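Local coordinates for protein PATF (Prochloron didemni, PDB 4BG2) that probably acts as, or descends from, a prenyltransferase that modifies cyanobactin peptides of the patellamide pathway, although its own activity remains uncertain, at residues A[114-120]-A[136-142]; A[172-177]-A[188-193]; A[257-263]-A[292-298]. One frame throughout, in Å; residues are numbered along the deposited sequence. Where two conformers were deposited one is given.

Interaction 1 (A[114-120]-A[136-142]); sequences RKIINNT and LYIHIKP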
loop_
_atom_site.group_PDB
_atom_site.type_symbol
_atom_site.label_atom_id
_atom_site.label_comp_id
_atom_site.label_asym_id
_atom_site.label_seq_id
_atom_site.Cartn_x
_atom_site.Cartn_y
_atom_site.Cartn_z
ATOM N N ARG A 114 6.265 19.905 6.305
ATOM C CA ARG A 114 4.837 20.246 6.283
ATOM C C ARG A 114 4.178 19.765 4.984
ATOM O O ARG A 114 3.061 20.160 4.669
ATOM C CB ARG A 114 4.644 21.761 6.392
ATOM C CG ARG A 114 5.288 22.395 7.616
ATOM C CD ARG A 114 5.093 23.911 7.641
ATOM N NE ARG A 114 6.002 24.594 8.565
ATOM C CZ ARG A 114 5.812 25.825 9.052
ATOM N NH1 ARG A 114 4.747 26.549 8.711
ATOM N NH2 ARG A 114 6.702 26.343 9.891
ATOM N N LYS A 115 4.855 18.887 4.251
ATOM C CA LYS A 115 4.355 18.380 2.968
ATOM C C LYS A 115 3.939 16.918 2.993
ATOM O O LYS A 115 3.662 16.331 1.944
ATOM C CB LYS A 115 5.421 18.612 1.916
ATOM C CG LYS A 115 5.762 20.093 1.783
ATOM C CD LYS A 115 7.030 20.297 0.986
ATOM C CE LYS A 115 7.294 21.758 0.755
ATOM N NZ LYS A 115 8.276 21.864 -0.347
ATOM N N ILE A 116 3.858 16.355 4.196
ATOM C CA ILE A 116 3.515 14.961 4.408
ATOM C C ILE A 116 2.184 14.901 5.162
ATOM O O ILE A 116 2.002 15.581 6.179
ATOM C CB ILE A 116 4.634 14.218 5.191
ATOM C CG1 ILE A 116 5.920 14.223 4.377
ATOM C CG2 ILE A 116 4.239 12.779 5.477
ATOM C CD1 ILE A 116 7.147 13.708 5.101
ATOM N N ILE A 117 1.257 14.093 4.649
ATOM C CA ILE A 117 -0.043 13.897 5.277
ATOM C C ILE A 117 0.096 12.969 6.470
ATOM O O ILE A 117 -0.319 13.296 7.574
ATOM C CB ILE A 117 -1.085 13.289 4.297
ATOM C CG1 ILE A 117 -1.344 14.243 3.129
ATOM C CG2 ILE A 117 -2.391 13.014 5.019
ATOM C CD1 ILE A 117 -2.155 13.633 1.999
ATOM N N ASN A 118 0.684 11.812 6.237
ATOM C CA ASN A 118 0.826 10.798 7.272
ATOM C C ASN A 118 1.729 9.706 6.787
ATOM O O ASN A 118 2.180 9.713 5.636
ATOM C CB ASN A 118 -0.534 10.209 7.668
ATOM C CG ASN A 118 -1.204 9.402 6.548
ATOM O OD1 ASN A 118 -0.562 8.696 5.774
ATOM N ND2 ASN A 118 -2.513 9.453 6.516
ATOM N N ASN A 119 1.978 8.765 7.673
ATOM C CA ASN A 119 2.429 7.437 7.280
ATOM C C ASN A 119 1.378 6.414 7.708
ATOM O O ASN A 119 0.587 6.682 8.590
ATOM C CB ASN A 119 3.787 7.116 7.866
ATOM C CG ASN A 119 3.764 7.018 9.381
ATOM O OD1 ASN A 119 3.914 8.024 10.090
ATOM N ND2 ASN A 119 3.561 5.814 9.882
ATOM N N THR A 120 1.362 5.270 7.039
ATOM C CA THR A 120 0.505 4.170 7.409
ATOM C C THR A 120 1.273 3.246 8.354
ATOM O O THR A 120 2.474 3.409 8.575
ATOM C CB THR A 120 0.140 3.297 6.180
ATOM O OG1 THR A 120 1.328 2.758 5.637
ATOM C CG2 THR A 120 -0.535 4.091 5.096
ATOM N N LEU A 136 5.272 0.184 5.342
ATOM C CA LEU A 136 5.017 1.544 5.780
ATOM C C LEU A 136 4.976 2.448 4.561
ATOM O O LEU A 136 5.933 2.514 3.802
ATOM C CB LEU A 136 6.122 2.014 6.717
ATOM C CG LEU A 136 6.398 1.119 7.939
ATOM C CD1 LEU A 136 7.712 1.471 8.608
ATOM C CD2 LEU A 136 5.295 1.198 8.973
ATOM N N TYR A 137 3.876 3.183 4.399
ATOM C CA TYR A 137 3.764 4.106 3.302
ATOM C C TYR A 137 3.753 5.520 3.851
ATOM O O TYR A 137 3.071 5.789 4.830
ATOM C CB TYR A 137 2.466 3.846 2.518
ATOM C CG TYR A 137 2.494 2.593 1.683
ATOM C CD1 TYR A 137 3.258 2.543 0.523
ATOM C CD2 TYR A 137 1.735 1.471 2.025
ATOM C CE1 TYR A 137 3.278 1.412 -0.276
ATOM C CE2 TYR A 137 1.762 0.329 1.227
ATOM C CZ TYR A 137 2.538 0.319 0.079
ATOM O OH TYR A 137 2.585 -0.784 -0.728
ATOM N N ILE A 138 4.471 6.413 3.179
ATOM C CA ILE A 138 4.385 7.829 3.438
ATOM C C ILE A 138 3.477 8.433 2.362
ATOM O O ILE A 138 3.756 8.315 1.171
ATOM C CB ILE A 138 5.772 8.504 3.328
ATOM C CG1 ILE A 138 6.818 7.766 4.153
ATOM C CG2 ILE A 138 5.708 9.988 3.684
ATOM C CD1 ILE A 138 6.620 7.840 5.626
ATOM N N HIS A 139 2.417 9.109 2.780
ATOM C CA HIS A 139 1.527 9.806 1.856
ATOM C C HIS A 139 1.834 11.295 1.828
ATOM O O HIS A 139 1.755 11.967 2.843
ATOM C CB HIS A 139 0.082 9.579 2.239
ATOM C CG HIS A 139 -0.358 8.179 2.021
ATOM N ND1 HIS A 139 -0.572 7.660 0.765
ATOM C CD2 HIS A 139 -0.617 7.176 2.891
ATOM C CE1 HIS A 139 -0.955 6.400 0.871
ATOM N NE2 HIS A 139 -0.974 6.077 2.150
ATOM N N ILE A 140 2.184 11.779 0.641
ATOM C CA ILE A 140 2.665 13.128 0.437
ATOM C C ILE A 140 1.496 13.994 0.001
ATOM O O ILE A 140 0.592 13.501 -0.664
ATOM C CB ILE A 140 3.764 13.117 -0.647
ATOM C CG1 ILE A 140 4.924 12.220 -0.203
ATOM C CG2 ILE A 140 4.270 14.512 -0.944
ATOM C CD1 ILE A 140 5.815 11.776 -1.340
ATOM N N LYS A 141 1.511 15.276 0.381
ATOM C CA LYS A 141 0.445 16.201 -0.009
ATOM C C LYS A 141 0.531 16.411 -1.510
ATOM O O LYS A 141 1.601 16.742 -2.015
ATOM C CB LYS A 141 0.565 17.530 0.738
ATOM C CG LYS A 141 0.279 17.412 2.223
ATOM C CD LYS A 141 0.219 18.770 2.898
ATOM C CE LYS A 141 -0.023 18.624 4.387
ATOM N NZ LYS A 141 0.228 19.905 5.108
ATOM N N PRO A 142 -0.579 16.190 -2.236
ATOM C CA PRO A 142 -0.553 16.312 -3.705
ATOM C C PRO A 142 -0.198 17.676 -4.257
ATOM O O PRO A 142 0.383 17.742 -5.338
ATOM C CB PRO A 142 -1.981 15.957 -4.104
ATOM C CG PRO A 142 -2.406 15.000 -3.058
ATOM C CD PRO A 142 -1.822 15.554 -1.787
#
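Asn118 and His139 run alongside each other in the same direction, the amide turned 82° against the imidazole. OD1 of Asn118 meets the ring at its edge and in its plane, 3.3 Å from CD2 of His139; this oxygen is buried and finds no hydrogen-bond partner in the model. Thr120 comes at His139 almost perpendicularly and puts CG2 against the same ring's rim, 3.6 Å from NE2. Its other branch is polar: with chi1 at 61°, OG1 sits between the backbone N and the carbonyl carbon and accepts the N-H of Tyr137 at 2.9 Å from Tyr137 N. Thr120 N in turn gives its hydrogen to O of Tyr137, and OG1 has a further partner in Glu67. These are the arms of an antiparallel beta hairpin interrupted by a classic beta bulge: two residues, Ile117 and Asn118, stand opposite the single His139, which accepts from Ile117 N at its own O (2.8 Å) and donates its N-H to O of Asn118. On the face carrying Ile116, Asn119, Ile138 and Ile140, CG2 of Ile116 meets CG2 of Ile138 at 3.6 Å, and CD1 of Ile138 lies 3.7 Å from CB of Asn119. Phe103 and Phe106 of helix 101-110 cover Ile138 there. Asn119 is turned to give ND2 to O of Thr120 while Ser79 holds its OD1. Lys141 stretches out along residues 114-117, its CG 3.7 Å from CG1 of Ile117 and its NZ bonded at 2.9 Å to O of Arg114, from 33° out of the carbonyl plane. Trimming Lys141 to an alanine would probably leave O of Arg114 without this donor and bare the flank of Ile117.

Interaction 2 (A[172-177]-A[188-193]); sequences DTMVIG and VDLGPC
Cys193, the residue most covered by this contact, packs against Met174, deposited as selenomethionine: CB of Cys193 lies 4.1 Å from SE of Met174, and SG of Cys193 is equally close to CB of Met174. With chi1 at -65°, SG is anti to the carbonyl carbon, which also brings it near CG2 of Val175. The backbone N of Cys193 donates to O of Asp172. Gly177, at the far end, pairs with Asp189 through two bonds: Gly177 N reaches O of Asp189 (2.9 Å), and Asp189 N returns to O of Gly177 (2.8 Å). The carboxylate of Asp189 turns to Arg187 and Arg238. Next to the Cys193 end, CA of Thr173 lies 3.7 Å from CA of Pro192, while the two side chains part from each other; OG1 of Thr173, bonded to O of Leu169, lies 3.9 Å from CD2 of Leu190. The register then slips by one residue. O of Gly191 takes both Met174 N (3.0 Å) and Val175 N (3.3 Å) from the same face of its plane, and Gly191, with no side chain, lies close against O of Val175, to which its N makes a weak bond. The arrangement is an antiparallel beta hairpin with a beta bulge, two adjoining staves of the closed barrel.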
loop_
_atom_site.group_PDB
_atom_site.type_symbol
_atom_site.label_atom_id
_atom_site.label_comp_id
_atom_site.label_asym_id
_atom_site.label_seq_id
_atom_site.Cartn_x
_atom_site.Cartn_y
_atom_site.Cartn_z
ATOM N N ASP A 172 6.421 13.580 -9.657
ATOM C CA ASP A 172 5.065 13.031 -9.442
ATOM C C ASP A 172 4.921 12.001 -8.305
ATOM O O ASP A 172 3.823 11.474 -8.085
ATOM C CB ASP A 172 4.539 12.439 -10.750
ATOM C CG ASP A 172 4.240 13.517 -11.811
ATOM O OD1 ASP A 172 4.251 14.740 -11.488
ATOM O OD2 ASP A 172 3.986 13.136 -12.971
ATOM N N THR A 173 6.008 11.726 -7.579
ATOM C CA THR A 173 5.959 10.782 -6.448
ATOM C C THR A 173 4.996 11.330 -5.420
ATOM O O THR A 173 5.170 12.425 -4.900
ATOM C CB THR A 173 7.361 10.514 -5.851
ATOM O OG1 THR A 173 8.106 9.737 -6.779
ATOM C CG2 THR A 173 7.298 9.733 -4.540
HETATM N N MSE A 174 3.951 10.563 -5.151
HETATM C CA MSE A 174 2.949 10.943 -4.160
HETATM C C MSE A 174 2.915 9.982 -2.984
HETATM O O MSE A 174 2.359 10.301 -1.960
HETATM C CB MSE A 174 1.587 10.953 -4.842
HETATM C CG MSE A 174 0.709 12.111 -4.403
HETATM SE SE MSE A 174 -0.950 11.984 -5.503
HETATM C CE MSE A 174 -1.755 10.498 -4.484
ATOM N N VAL A 175 3.486 8.801 -3.148
ATOM C CA VAL A 175 3.588 7.830 -2.073
ATOM C C VAL A 175 5.011 7.261 -2.085
ATOM O O VAL A 175 5.574 6.983 -3.141
ATOM C CB VAL A 175 2.599 6.635 -2.244
ATOM C CG1 VAL A 175 2.520 5.832 -0.963
ATOM C CG2 VAL A 175 1.209 7.078 -2.644
ATOM N N ILE A 176 5.560 7.037 -0.900
ATOM C CA ILE A 176 6.818 6.321 -0.741
ATOM C C ILE A 176 6.598 5.127 0.185
ATOM O O ILE A 176 6.080 5.270 1.289
ATOM C CB ILE A 176 7.912 7.236 -0.173
ATOM C CG1 ILE A 176 8.139 8.420 -1.113
ATOM C CG2 ILE A 176 9.201 6.449 0.033
ATOM C CD1 ILE A 176 8.860 9.584 -0.453
ATOM N N GLY A 177 6.965 3.939 -0.298
ATOM C CA GLY A 177 6.827 2.686 0.437
ATOM C C GLY A 177 8.157 2.218 1.006
ATOM O O GLY A 177 9.193 2.342 0.362
ATOM N N VAL A 188 12.643 0.149 -0.781
ATOM C CA VAL A 188 12.045 1.450 -0.898
ATOM C C VAL A 188 11.331 1.476 -2.270
ATOM O O VAL A 188 11.940 1.197 -3.292
ATOM C CB VAL A 188 13.110 2.573 -0.820
ATOM C CG1 VAL A 188 12.482 3.942 -0.923
ATOM C CG2 VAL A 188 13.907 2.480 0.473
ATOM N N ASP A 189 10.042 1.815 -2.248
ATOM C CA ASP A 189 9.222 1.957 -3.430
ATOM C C ASP A 189 8.926 3.447 -3.650
ATOM O O ASP A 189 8.428 4.108 -2.758
ATOM C CB ASP A 189 7.894 1.201 -3.237
ATOM C CG ASP A 189 7.986 -0.280 -3.604
ATOM O OD1 ASP A 189 8.964 -0.697 -4.275
ATOM O OD2 ASP A 189 7.078 -1.040 -3.214
ATOM N N LEU A 190 9.231 3.965 -4.840
ATOM C CA LEU A 190 8.820 5.317 -5.242
ATOM C C LEU A 190 7.575 5.267 -6.096
ATOM O O LEU A 190 7.523 4.533 -7.084
ATOM C CB LEU A 190 9.933 6.046 -5.988
ATOM C CG LEU A 190 10.864 6.764 -5.011
ATOM C CD1 LEU A 190 12.000 5.829 -4.647
ATOM C CD2 LEU A 190 11.380 8.090 -5.554
ATOM N N GLY A 191 6.569 6.039 -5.689
ATOM C CA GLY A 191 5.205 5.852 -6.175
ATOM C C GLY A 191 4.642 7.088 -6.834
ATOM O O GLY A 191 3.833 7.783 -6.240
ATOM N N PRO A 192 5.100 7.389 -8.051
ATOM C CA PRO A 192 4.425 8.417 -8.806
ATOM C C PRO A 192 2.976 8.028 -9.116
ATOM O O PRO A 192 2.682 6.854 -9.371
ATOM C CB PRO A 192 5.255 8.515 -10.092
ATOM C CG PRO A 192 5.875 7.193 -10.228
ATOM C CD PRO A 192 6.214 6.811 -8.806
ATOM N N CYS A 193 2.090 9.013 -9.063
ATOM C CA CYS A 193 0.671 8.818 -9.328
ATOM C C CYS A 193 0.137 9.857 -10.307
ATOM O O CYS A 193 0.691 10.951 -10.412
ATOM C CB CYS A 193 -0.119 8.933 -8.042
ATOM S SG CYS A 193 0.261 7.636 -6.867
#

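Interaction 3 (A[257-263]-A[292-298]); sequences FTFNSLG and RLENFCF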
loop_
_atom_site.group_PDB
_atom_site.type_symbol
_atom_site.label_atom_id
_atom_site.label_comp_id
_atom_site.label_asym_id
_atom_site.label_seq_id
_atom_site.Cartn_x
_atom_site.Cartn_y
_atom_site.Cartn_z
ATOM N N PHE A 257 -10.316 -5.878 -16.387
ATOM C CA PHE A 257 -9.455 -6.974 -16.003
ATOM C C PHE A 257 -10.206 -8.295 -16.106
ATOM O O PHE A 257 -11.402 -8.355 -15.815
ATOM C CB PHE A 257 -9.005 -6.785 -14.540
ATOM C CG PHE A 257 -8.332 -5.467 -14.273
ATOM C CD1 PHE A 257 -6.994 -5.288 -14.588
ATOM C CD2 PHE A 257 -9.029 -4.405 -13.715
ATOM C CE1 PHE A 257 -6.370 -4.077 -14.339
ATOM C CE2 PHE A 257 -8.406 -3.187 -13.475
ATOM C CZ PHE A 257 -7.075 -3.028 -13.788
ATOM N N THR A 258 -9.481 -9.352 -16.475
ATOM C CA THR A 258 -9.961 -10.731 -16.399
ATOM C C THR A 258 -9.062 -11.486 -15.442
ATOM O O THR A 258 -7.836 -11.442 -15.567
ATOM C CB THR A 258 -9.910 -11.406 -17.790
ATOM O OG1 THR A 258 -10.628 -10.598 -18.722
ATOM C CG2 THR A 258 -10.505 -12.805 -17.761
ATOM N N PHE A 259 -9.661 -12.170 -14.474
ATOM C CA PHE A 259 -8.909 -12.785 -13.395
ATOM C C PHE A 259 -8.854 -14.291 -13.550
ATOM O O PHE A 259 -9.751 -14.898 -14.155
ATOM C CB PHE A 259 -9.564 -12.485 -12.043
ATOM C CG PHE A 259 -9.733 -11.015 -11.737
ATOM C CD1 PHE A 259 -8.647 -10.235 -11.382
ATOM C CD2 PHE A 259 -10.996 -10.421 -11.767
ATOM C CE1 PHE A 259 -8.808 -8.887 -11.081
ATOM C CE2 PHE A 259 -11.160 -9.075 -11.461
ATOM C CZ PHE A 259 -10.064 -8.309 -11.117
ATOM N N ASN A 260 -7.814 -14.897 -12.975
ATOM C CA ASN A 260 -7.836 -16.321 -12.716
ATOM C C ASN A 260 -8.908 -16.599 -11.652
ATOM O O ASN A 260 -9.596 -15.686 -11.214
ATOM C CB ASN A 260 -6.446 -16.840 -12.327
ATOM C CG ASN A 260 -5.971 -16.321 -10.975
ATOM O OD1 ASN A 260 -6.684 -15.598 -10.285
ATOM N ND2 ASN A 260 -4.780 -16.749 -10.573
ATOM N N SER A 261 -9.076 -17.849 -11.265
ATOM C CA SER A 261 -10.162 -18.220 -10.364
ATOM C C SER A 261 -10.085 -17.523 -8.995
ATOM O O SER A 261 -11.095 -17.050 -8.456
ATOM C CB SER A 261 -10.146 -19.725 -10.176
ATOM O OG SER A 261 -10.977 -20.090 -9.101
ATOM N N LEU A 262 -8.887 -17.460 -8.439
ATOM C CA LEU A 262 -8.688 -16.763 -7.169
ATOM C C LEU A 262 -9.071 -15.281 -7.219
ATOM O O LEU A 262 -9.586 -14.747 -6.242
ATOM C CB LEU A 262 -7.250 -16.931 -6.694
ATOM C CG LEU A 262 -6.901 -18.262 -6.026
ATOM C CD1 LEU A 262 -5.432 -18.279 -5.647
ATOM C CD2 LEU A 262 -7.789 -18.508 -4.811
ATOM N N GLY A 263 -8.820 -14.618 -8.349
ATOM C CA GLY A 263 -9.197 -13.211 -8.514
ATOM C C GLY A 263 -10.713 -13.039 -8.539
ATOM O O GLY A 263 -11.248 -12.063 -8.009
ATOM N N ARG A 292 -5.355 -13.672 -18.948
ATOM C CA ARG A 292 -5.935 -13.762 -17.632
ATOM C C ARG A 292 -4.872 -13.388 -16.606
ATOM O O ARG A 292 -3.701 -13.769 -16.756
ATOM C CB ARG A 292 -6.396 -15.205 -17.470
ATOM C CG ARG A 292 -7.355 -15.483 -16.338
ATOM C CD ARG A 292 -7.789 -16.943 -16.403
ATOM N NE ARG A 292 -8.755 -17.132 -17.488
ATOM C CZ ARG A 292 -10.049 -16.805 -17.431
ATOM N NH1 ARG A 292 -10.576 -16.269 -16.333
ATOM N NH2 ARG A 292 -10.828 -17.009 -18.491
ATOM N N LEU A 293 -5.270 -12.627 -15.582
ATOM C CA LEU A 293 -4.346 -12.248 -14.530
ATOM C C LEU A 293 -4.123 -13.429 -13.601
ATOM O O LEU A 293 -5.064 -13.937 -13.008
ATOM C CB LEU A 293 -4.874 -11.052 -13.731
ATOM C CG LEU A 293 -4.965 -9.717 -14.466
ATOM C CD1 LEU A 293 -5.263 -8.614 -13.461
ATOM C CD2 LEU A 293 -3.702 -9.418 -15.260
ATOM N N GLU A 294 -2.864 -13.858 -13.506
ATOM C CA GLU A 294 -2.451 -14.951 -12.629
ATOM C C GLU A 294 -1.603 -14.439 -11.454
ATOM O O GLU A 294 -1.601 -15.040 -10.373
ATOM C CB GLU A 294 -1.651 -15.980 -13.438
ATOM C CG GLU A 294 -2.490 -16.764 -14.456
ATOM C CD GLU A 294 -3.217 -18.000 -13.886
ATOM O OE1 GLU A 294 -3.146 -18.316 -12.658
ATOM O OE2 GLU A 294 -3.902 -18.672 -14.682
ATOM N N ASN A 295 -0.869 -13.352 -11.692
ATOM C CA ASN A 295 0.055 -12.798 -10.741
ATOM C C ASN A 295 -0.254 -11.323 -10.536
ATOM O O ASN A 295 -0.015 -10.503 -11.424
ATOM C CB ASN A 295 1.479 -12.986 -11.233
ATOM C CG ASN A 295 1.838 -14.447 -11.408
ATOM O OD1 ASN A 295 1.943 -15.179 -10.433
ATOM N ND2 ASN A 295 2.015 -14.881 -12.657
ATOM N N PHE A 296 -0.803 -11.004 -9.372
ATOM C CA PHE A 296 -1.311 -9.664 -9.101
ATOM C C PHE A 296 -1.660 -9.531 -7.639
ATOM O O PHE A 296 -1.729 -10.515 -6.917
ATOM C CB PHE A 296 -2.569 -9.342 -9.946
ATOM C CG PHE A 296 -3.730 -10.244 -9.666
ATOM C CD1 PHE A 296 -3.805 -11.499 -10.265
ATOM C CD2 PHE A 296 -4.738 -9.852 -8.800
ATOM C CE1 PHE A 296 -4.865 -12.344 -9.993
ATOM C CE2 PHE A 296 -5.790 -10.705 -8.508
ATOM C CZ PHE A 296 -5.864 -11.942 -9.128
ATOM N N CYS A 297 -1.893 -8.296 -7.227
ATOM C CA CYS A 297 -2.410 -7.992 -5.903
ATOM C C CYS A 297 -3.725 -7.270 -6.014
ATOM O O CYS A 297 -3.873 -6.392 -6.843
ATOM C CB CYS A 297 -1.436 -7.088 -5.163
ATOM S SG CYS A 297 -0.049 -7.976 -4.509
ATOM N N PHE A 298 -4.678 -7.642 -5.175
ATOM C CA PHE A 298 -6.009 -7.055 -5.165
ATOM C C PHE A 298 -6.233 -6.372 -3.792
ATOM O O PHE A 298 -6.245 -7.025 -2.763
ATOM C CB PHE A 298 -6.987 -8.193 -5.392
ATOM C CG PHE A 298 -8.378 -7.764 -5.793
ATOM C CD1 PHE A 298 -9.064 -6.791 -5.091
ATOM C CD2 PHE A 298 -9.018 -8.404 -6.843
ATOM C CE1 PHE A 298 -10.362 -6.420 -5.457
ATOM C CE2 PHE A 298 -10.318 -8.059 -7.203
ATOM C CZ PHE A 298 -10.989 -7.054 -6.517
#
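Arg292 lays its side chain along the backbone of Phe259 and Asn260, bending at chi3 (-75°) to bring NH1 within 2.7 Å of O of Phe259, which sits at the edge of the guanidinium; CG2 of Thr258 lies over one face of that group. Leu293 forms the single backbone bridge: its N donates to O of Thr258 at 2.8 Å, its O accepts from Asn260 N at 2.9 Å, and its CD1 reaches CD1 of Phe257. Glu294 curls back so that OE1 receives ND2 of Asn260 (3.1 Å) from above the carboxylate plane, the two flat groups 88° apart. Asn260 is also the N-cap of helix 261-272, its OD1 accepting from Gly263 N. Phe296 presents its rim to this OD1 and to CA of Gly263, with CZ of Phe296 3.6 Å from that carbon. Phe296 and Phe298 both meet the ring of Phe259 obliquely, making an aromatic cluster. Ile281 of strand 276-284 packs on Phe257, Phe259 and Phe298, while Val56 of strand 48-57 touches Asn260 and Phe296; loop 257-260 and the start of helix 261-272 thus pack on strand 295-303, which lies between those two strands.

How the interactions relate
All three contacts reach one antiparallel sheet of ten strands closed into a barrel, interaction 3 through strand 295-303 alone, and they follow one another along the chain. Interactions 1 and 2 are consecutive hairpins with centres about 10 Å apart; strands 133-140 and 173-181 are neighbours, joined by probable hydrogen bonds from Ile138 N to Ile176 O and from Ile140 N to Met174 O. Interaction 3 lies about 29 Å from interaction 1, across the chain's centre, and about 24 Å from interaction 2, centre to centre, touching neither. The hairpins thus build one stretch of barrel wall and interaction 3 joins a helix to another, consistent with the ABBA prenyltransferase fold, whose barrel encloses the active site.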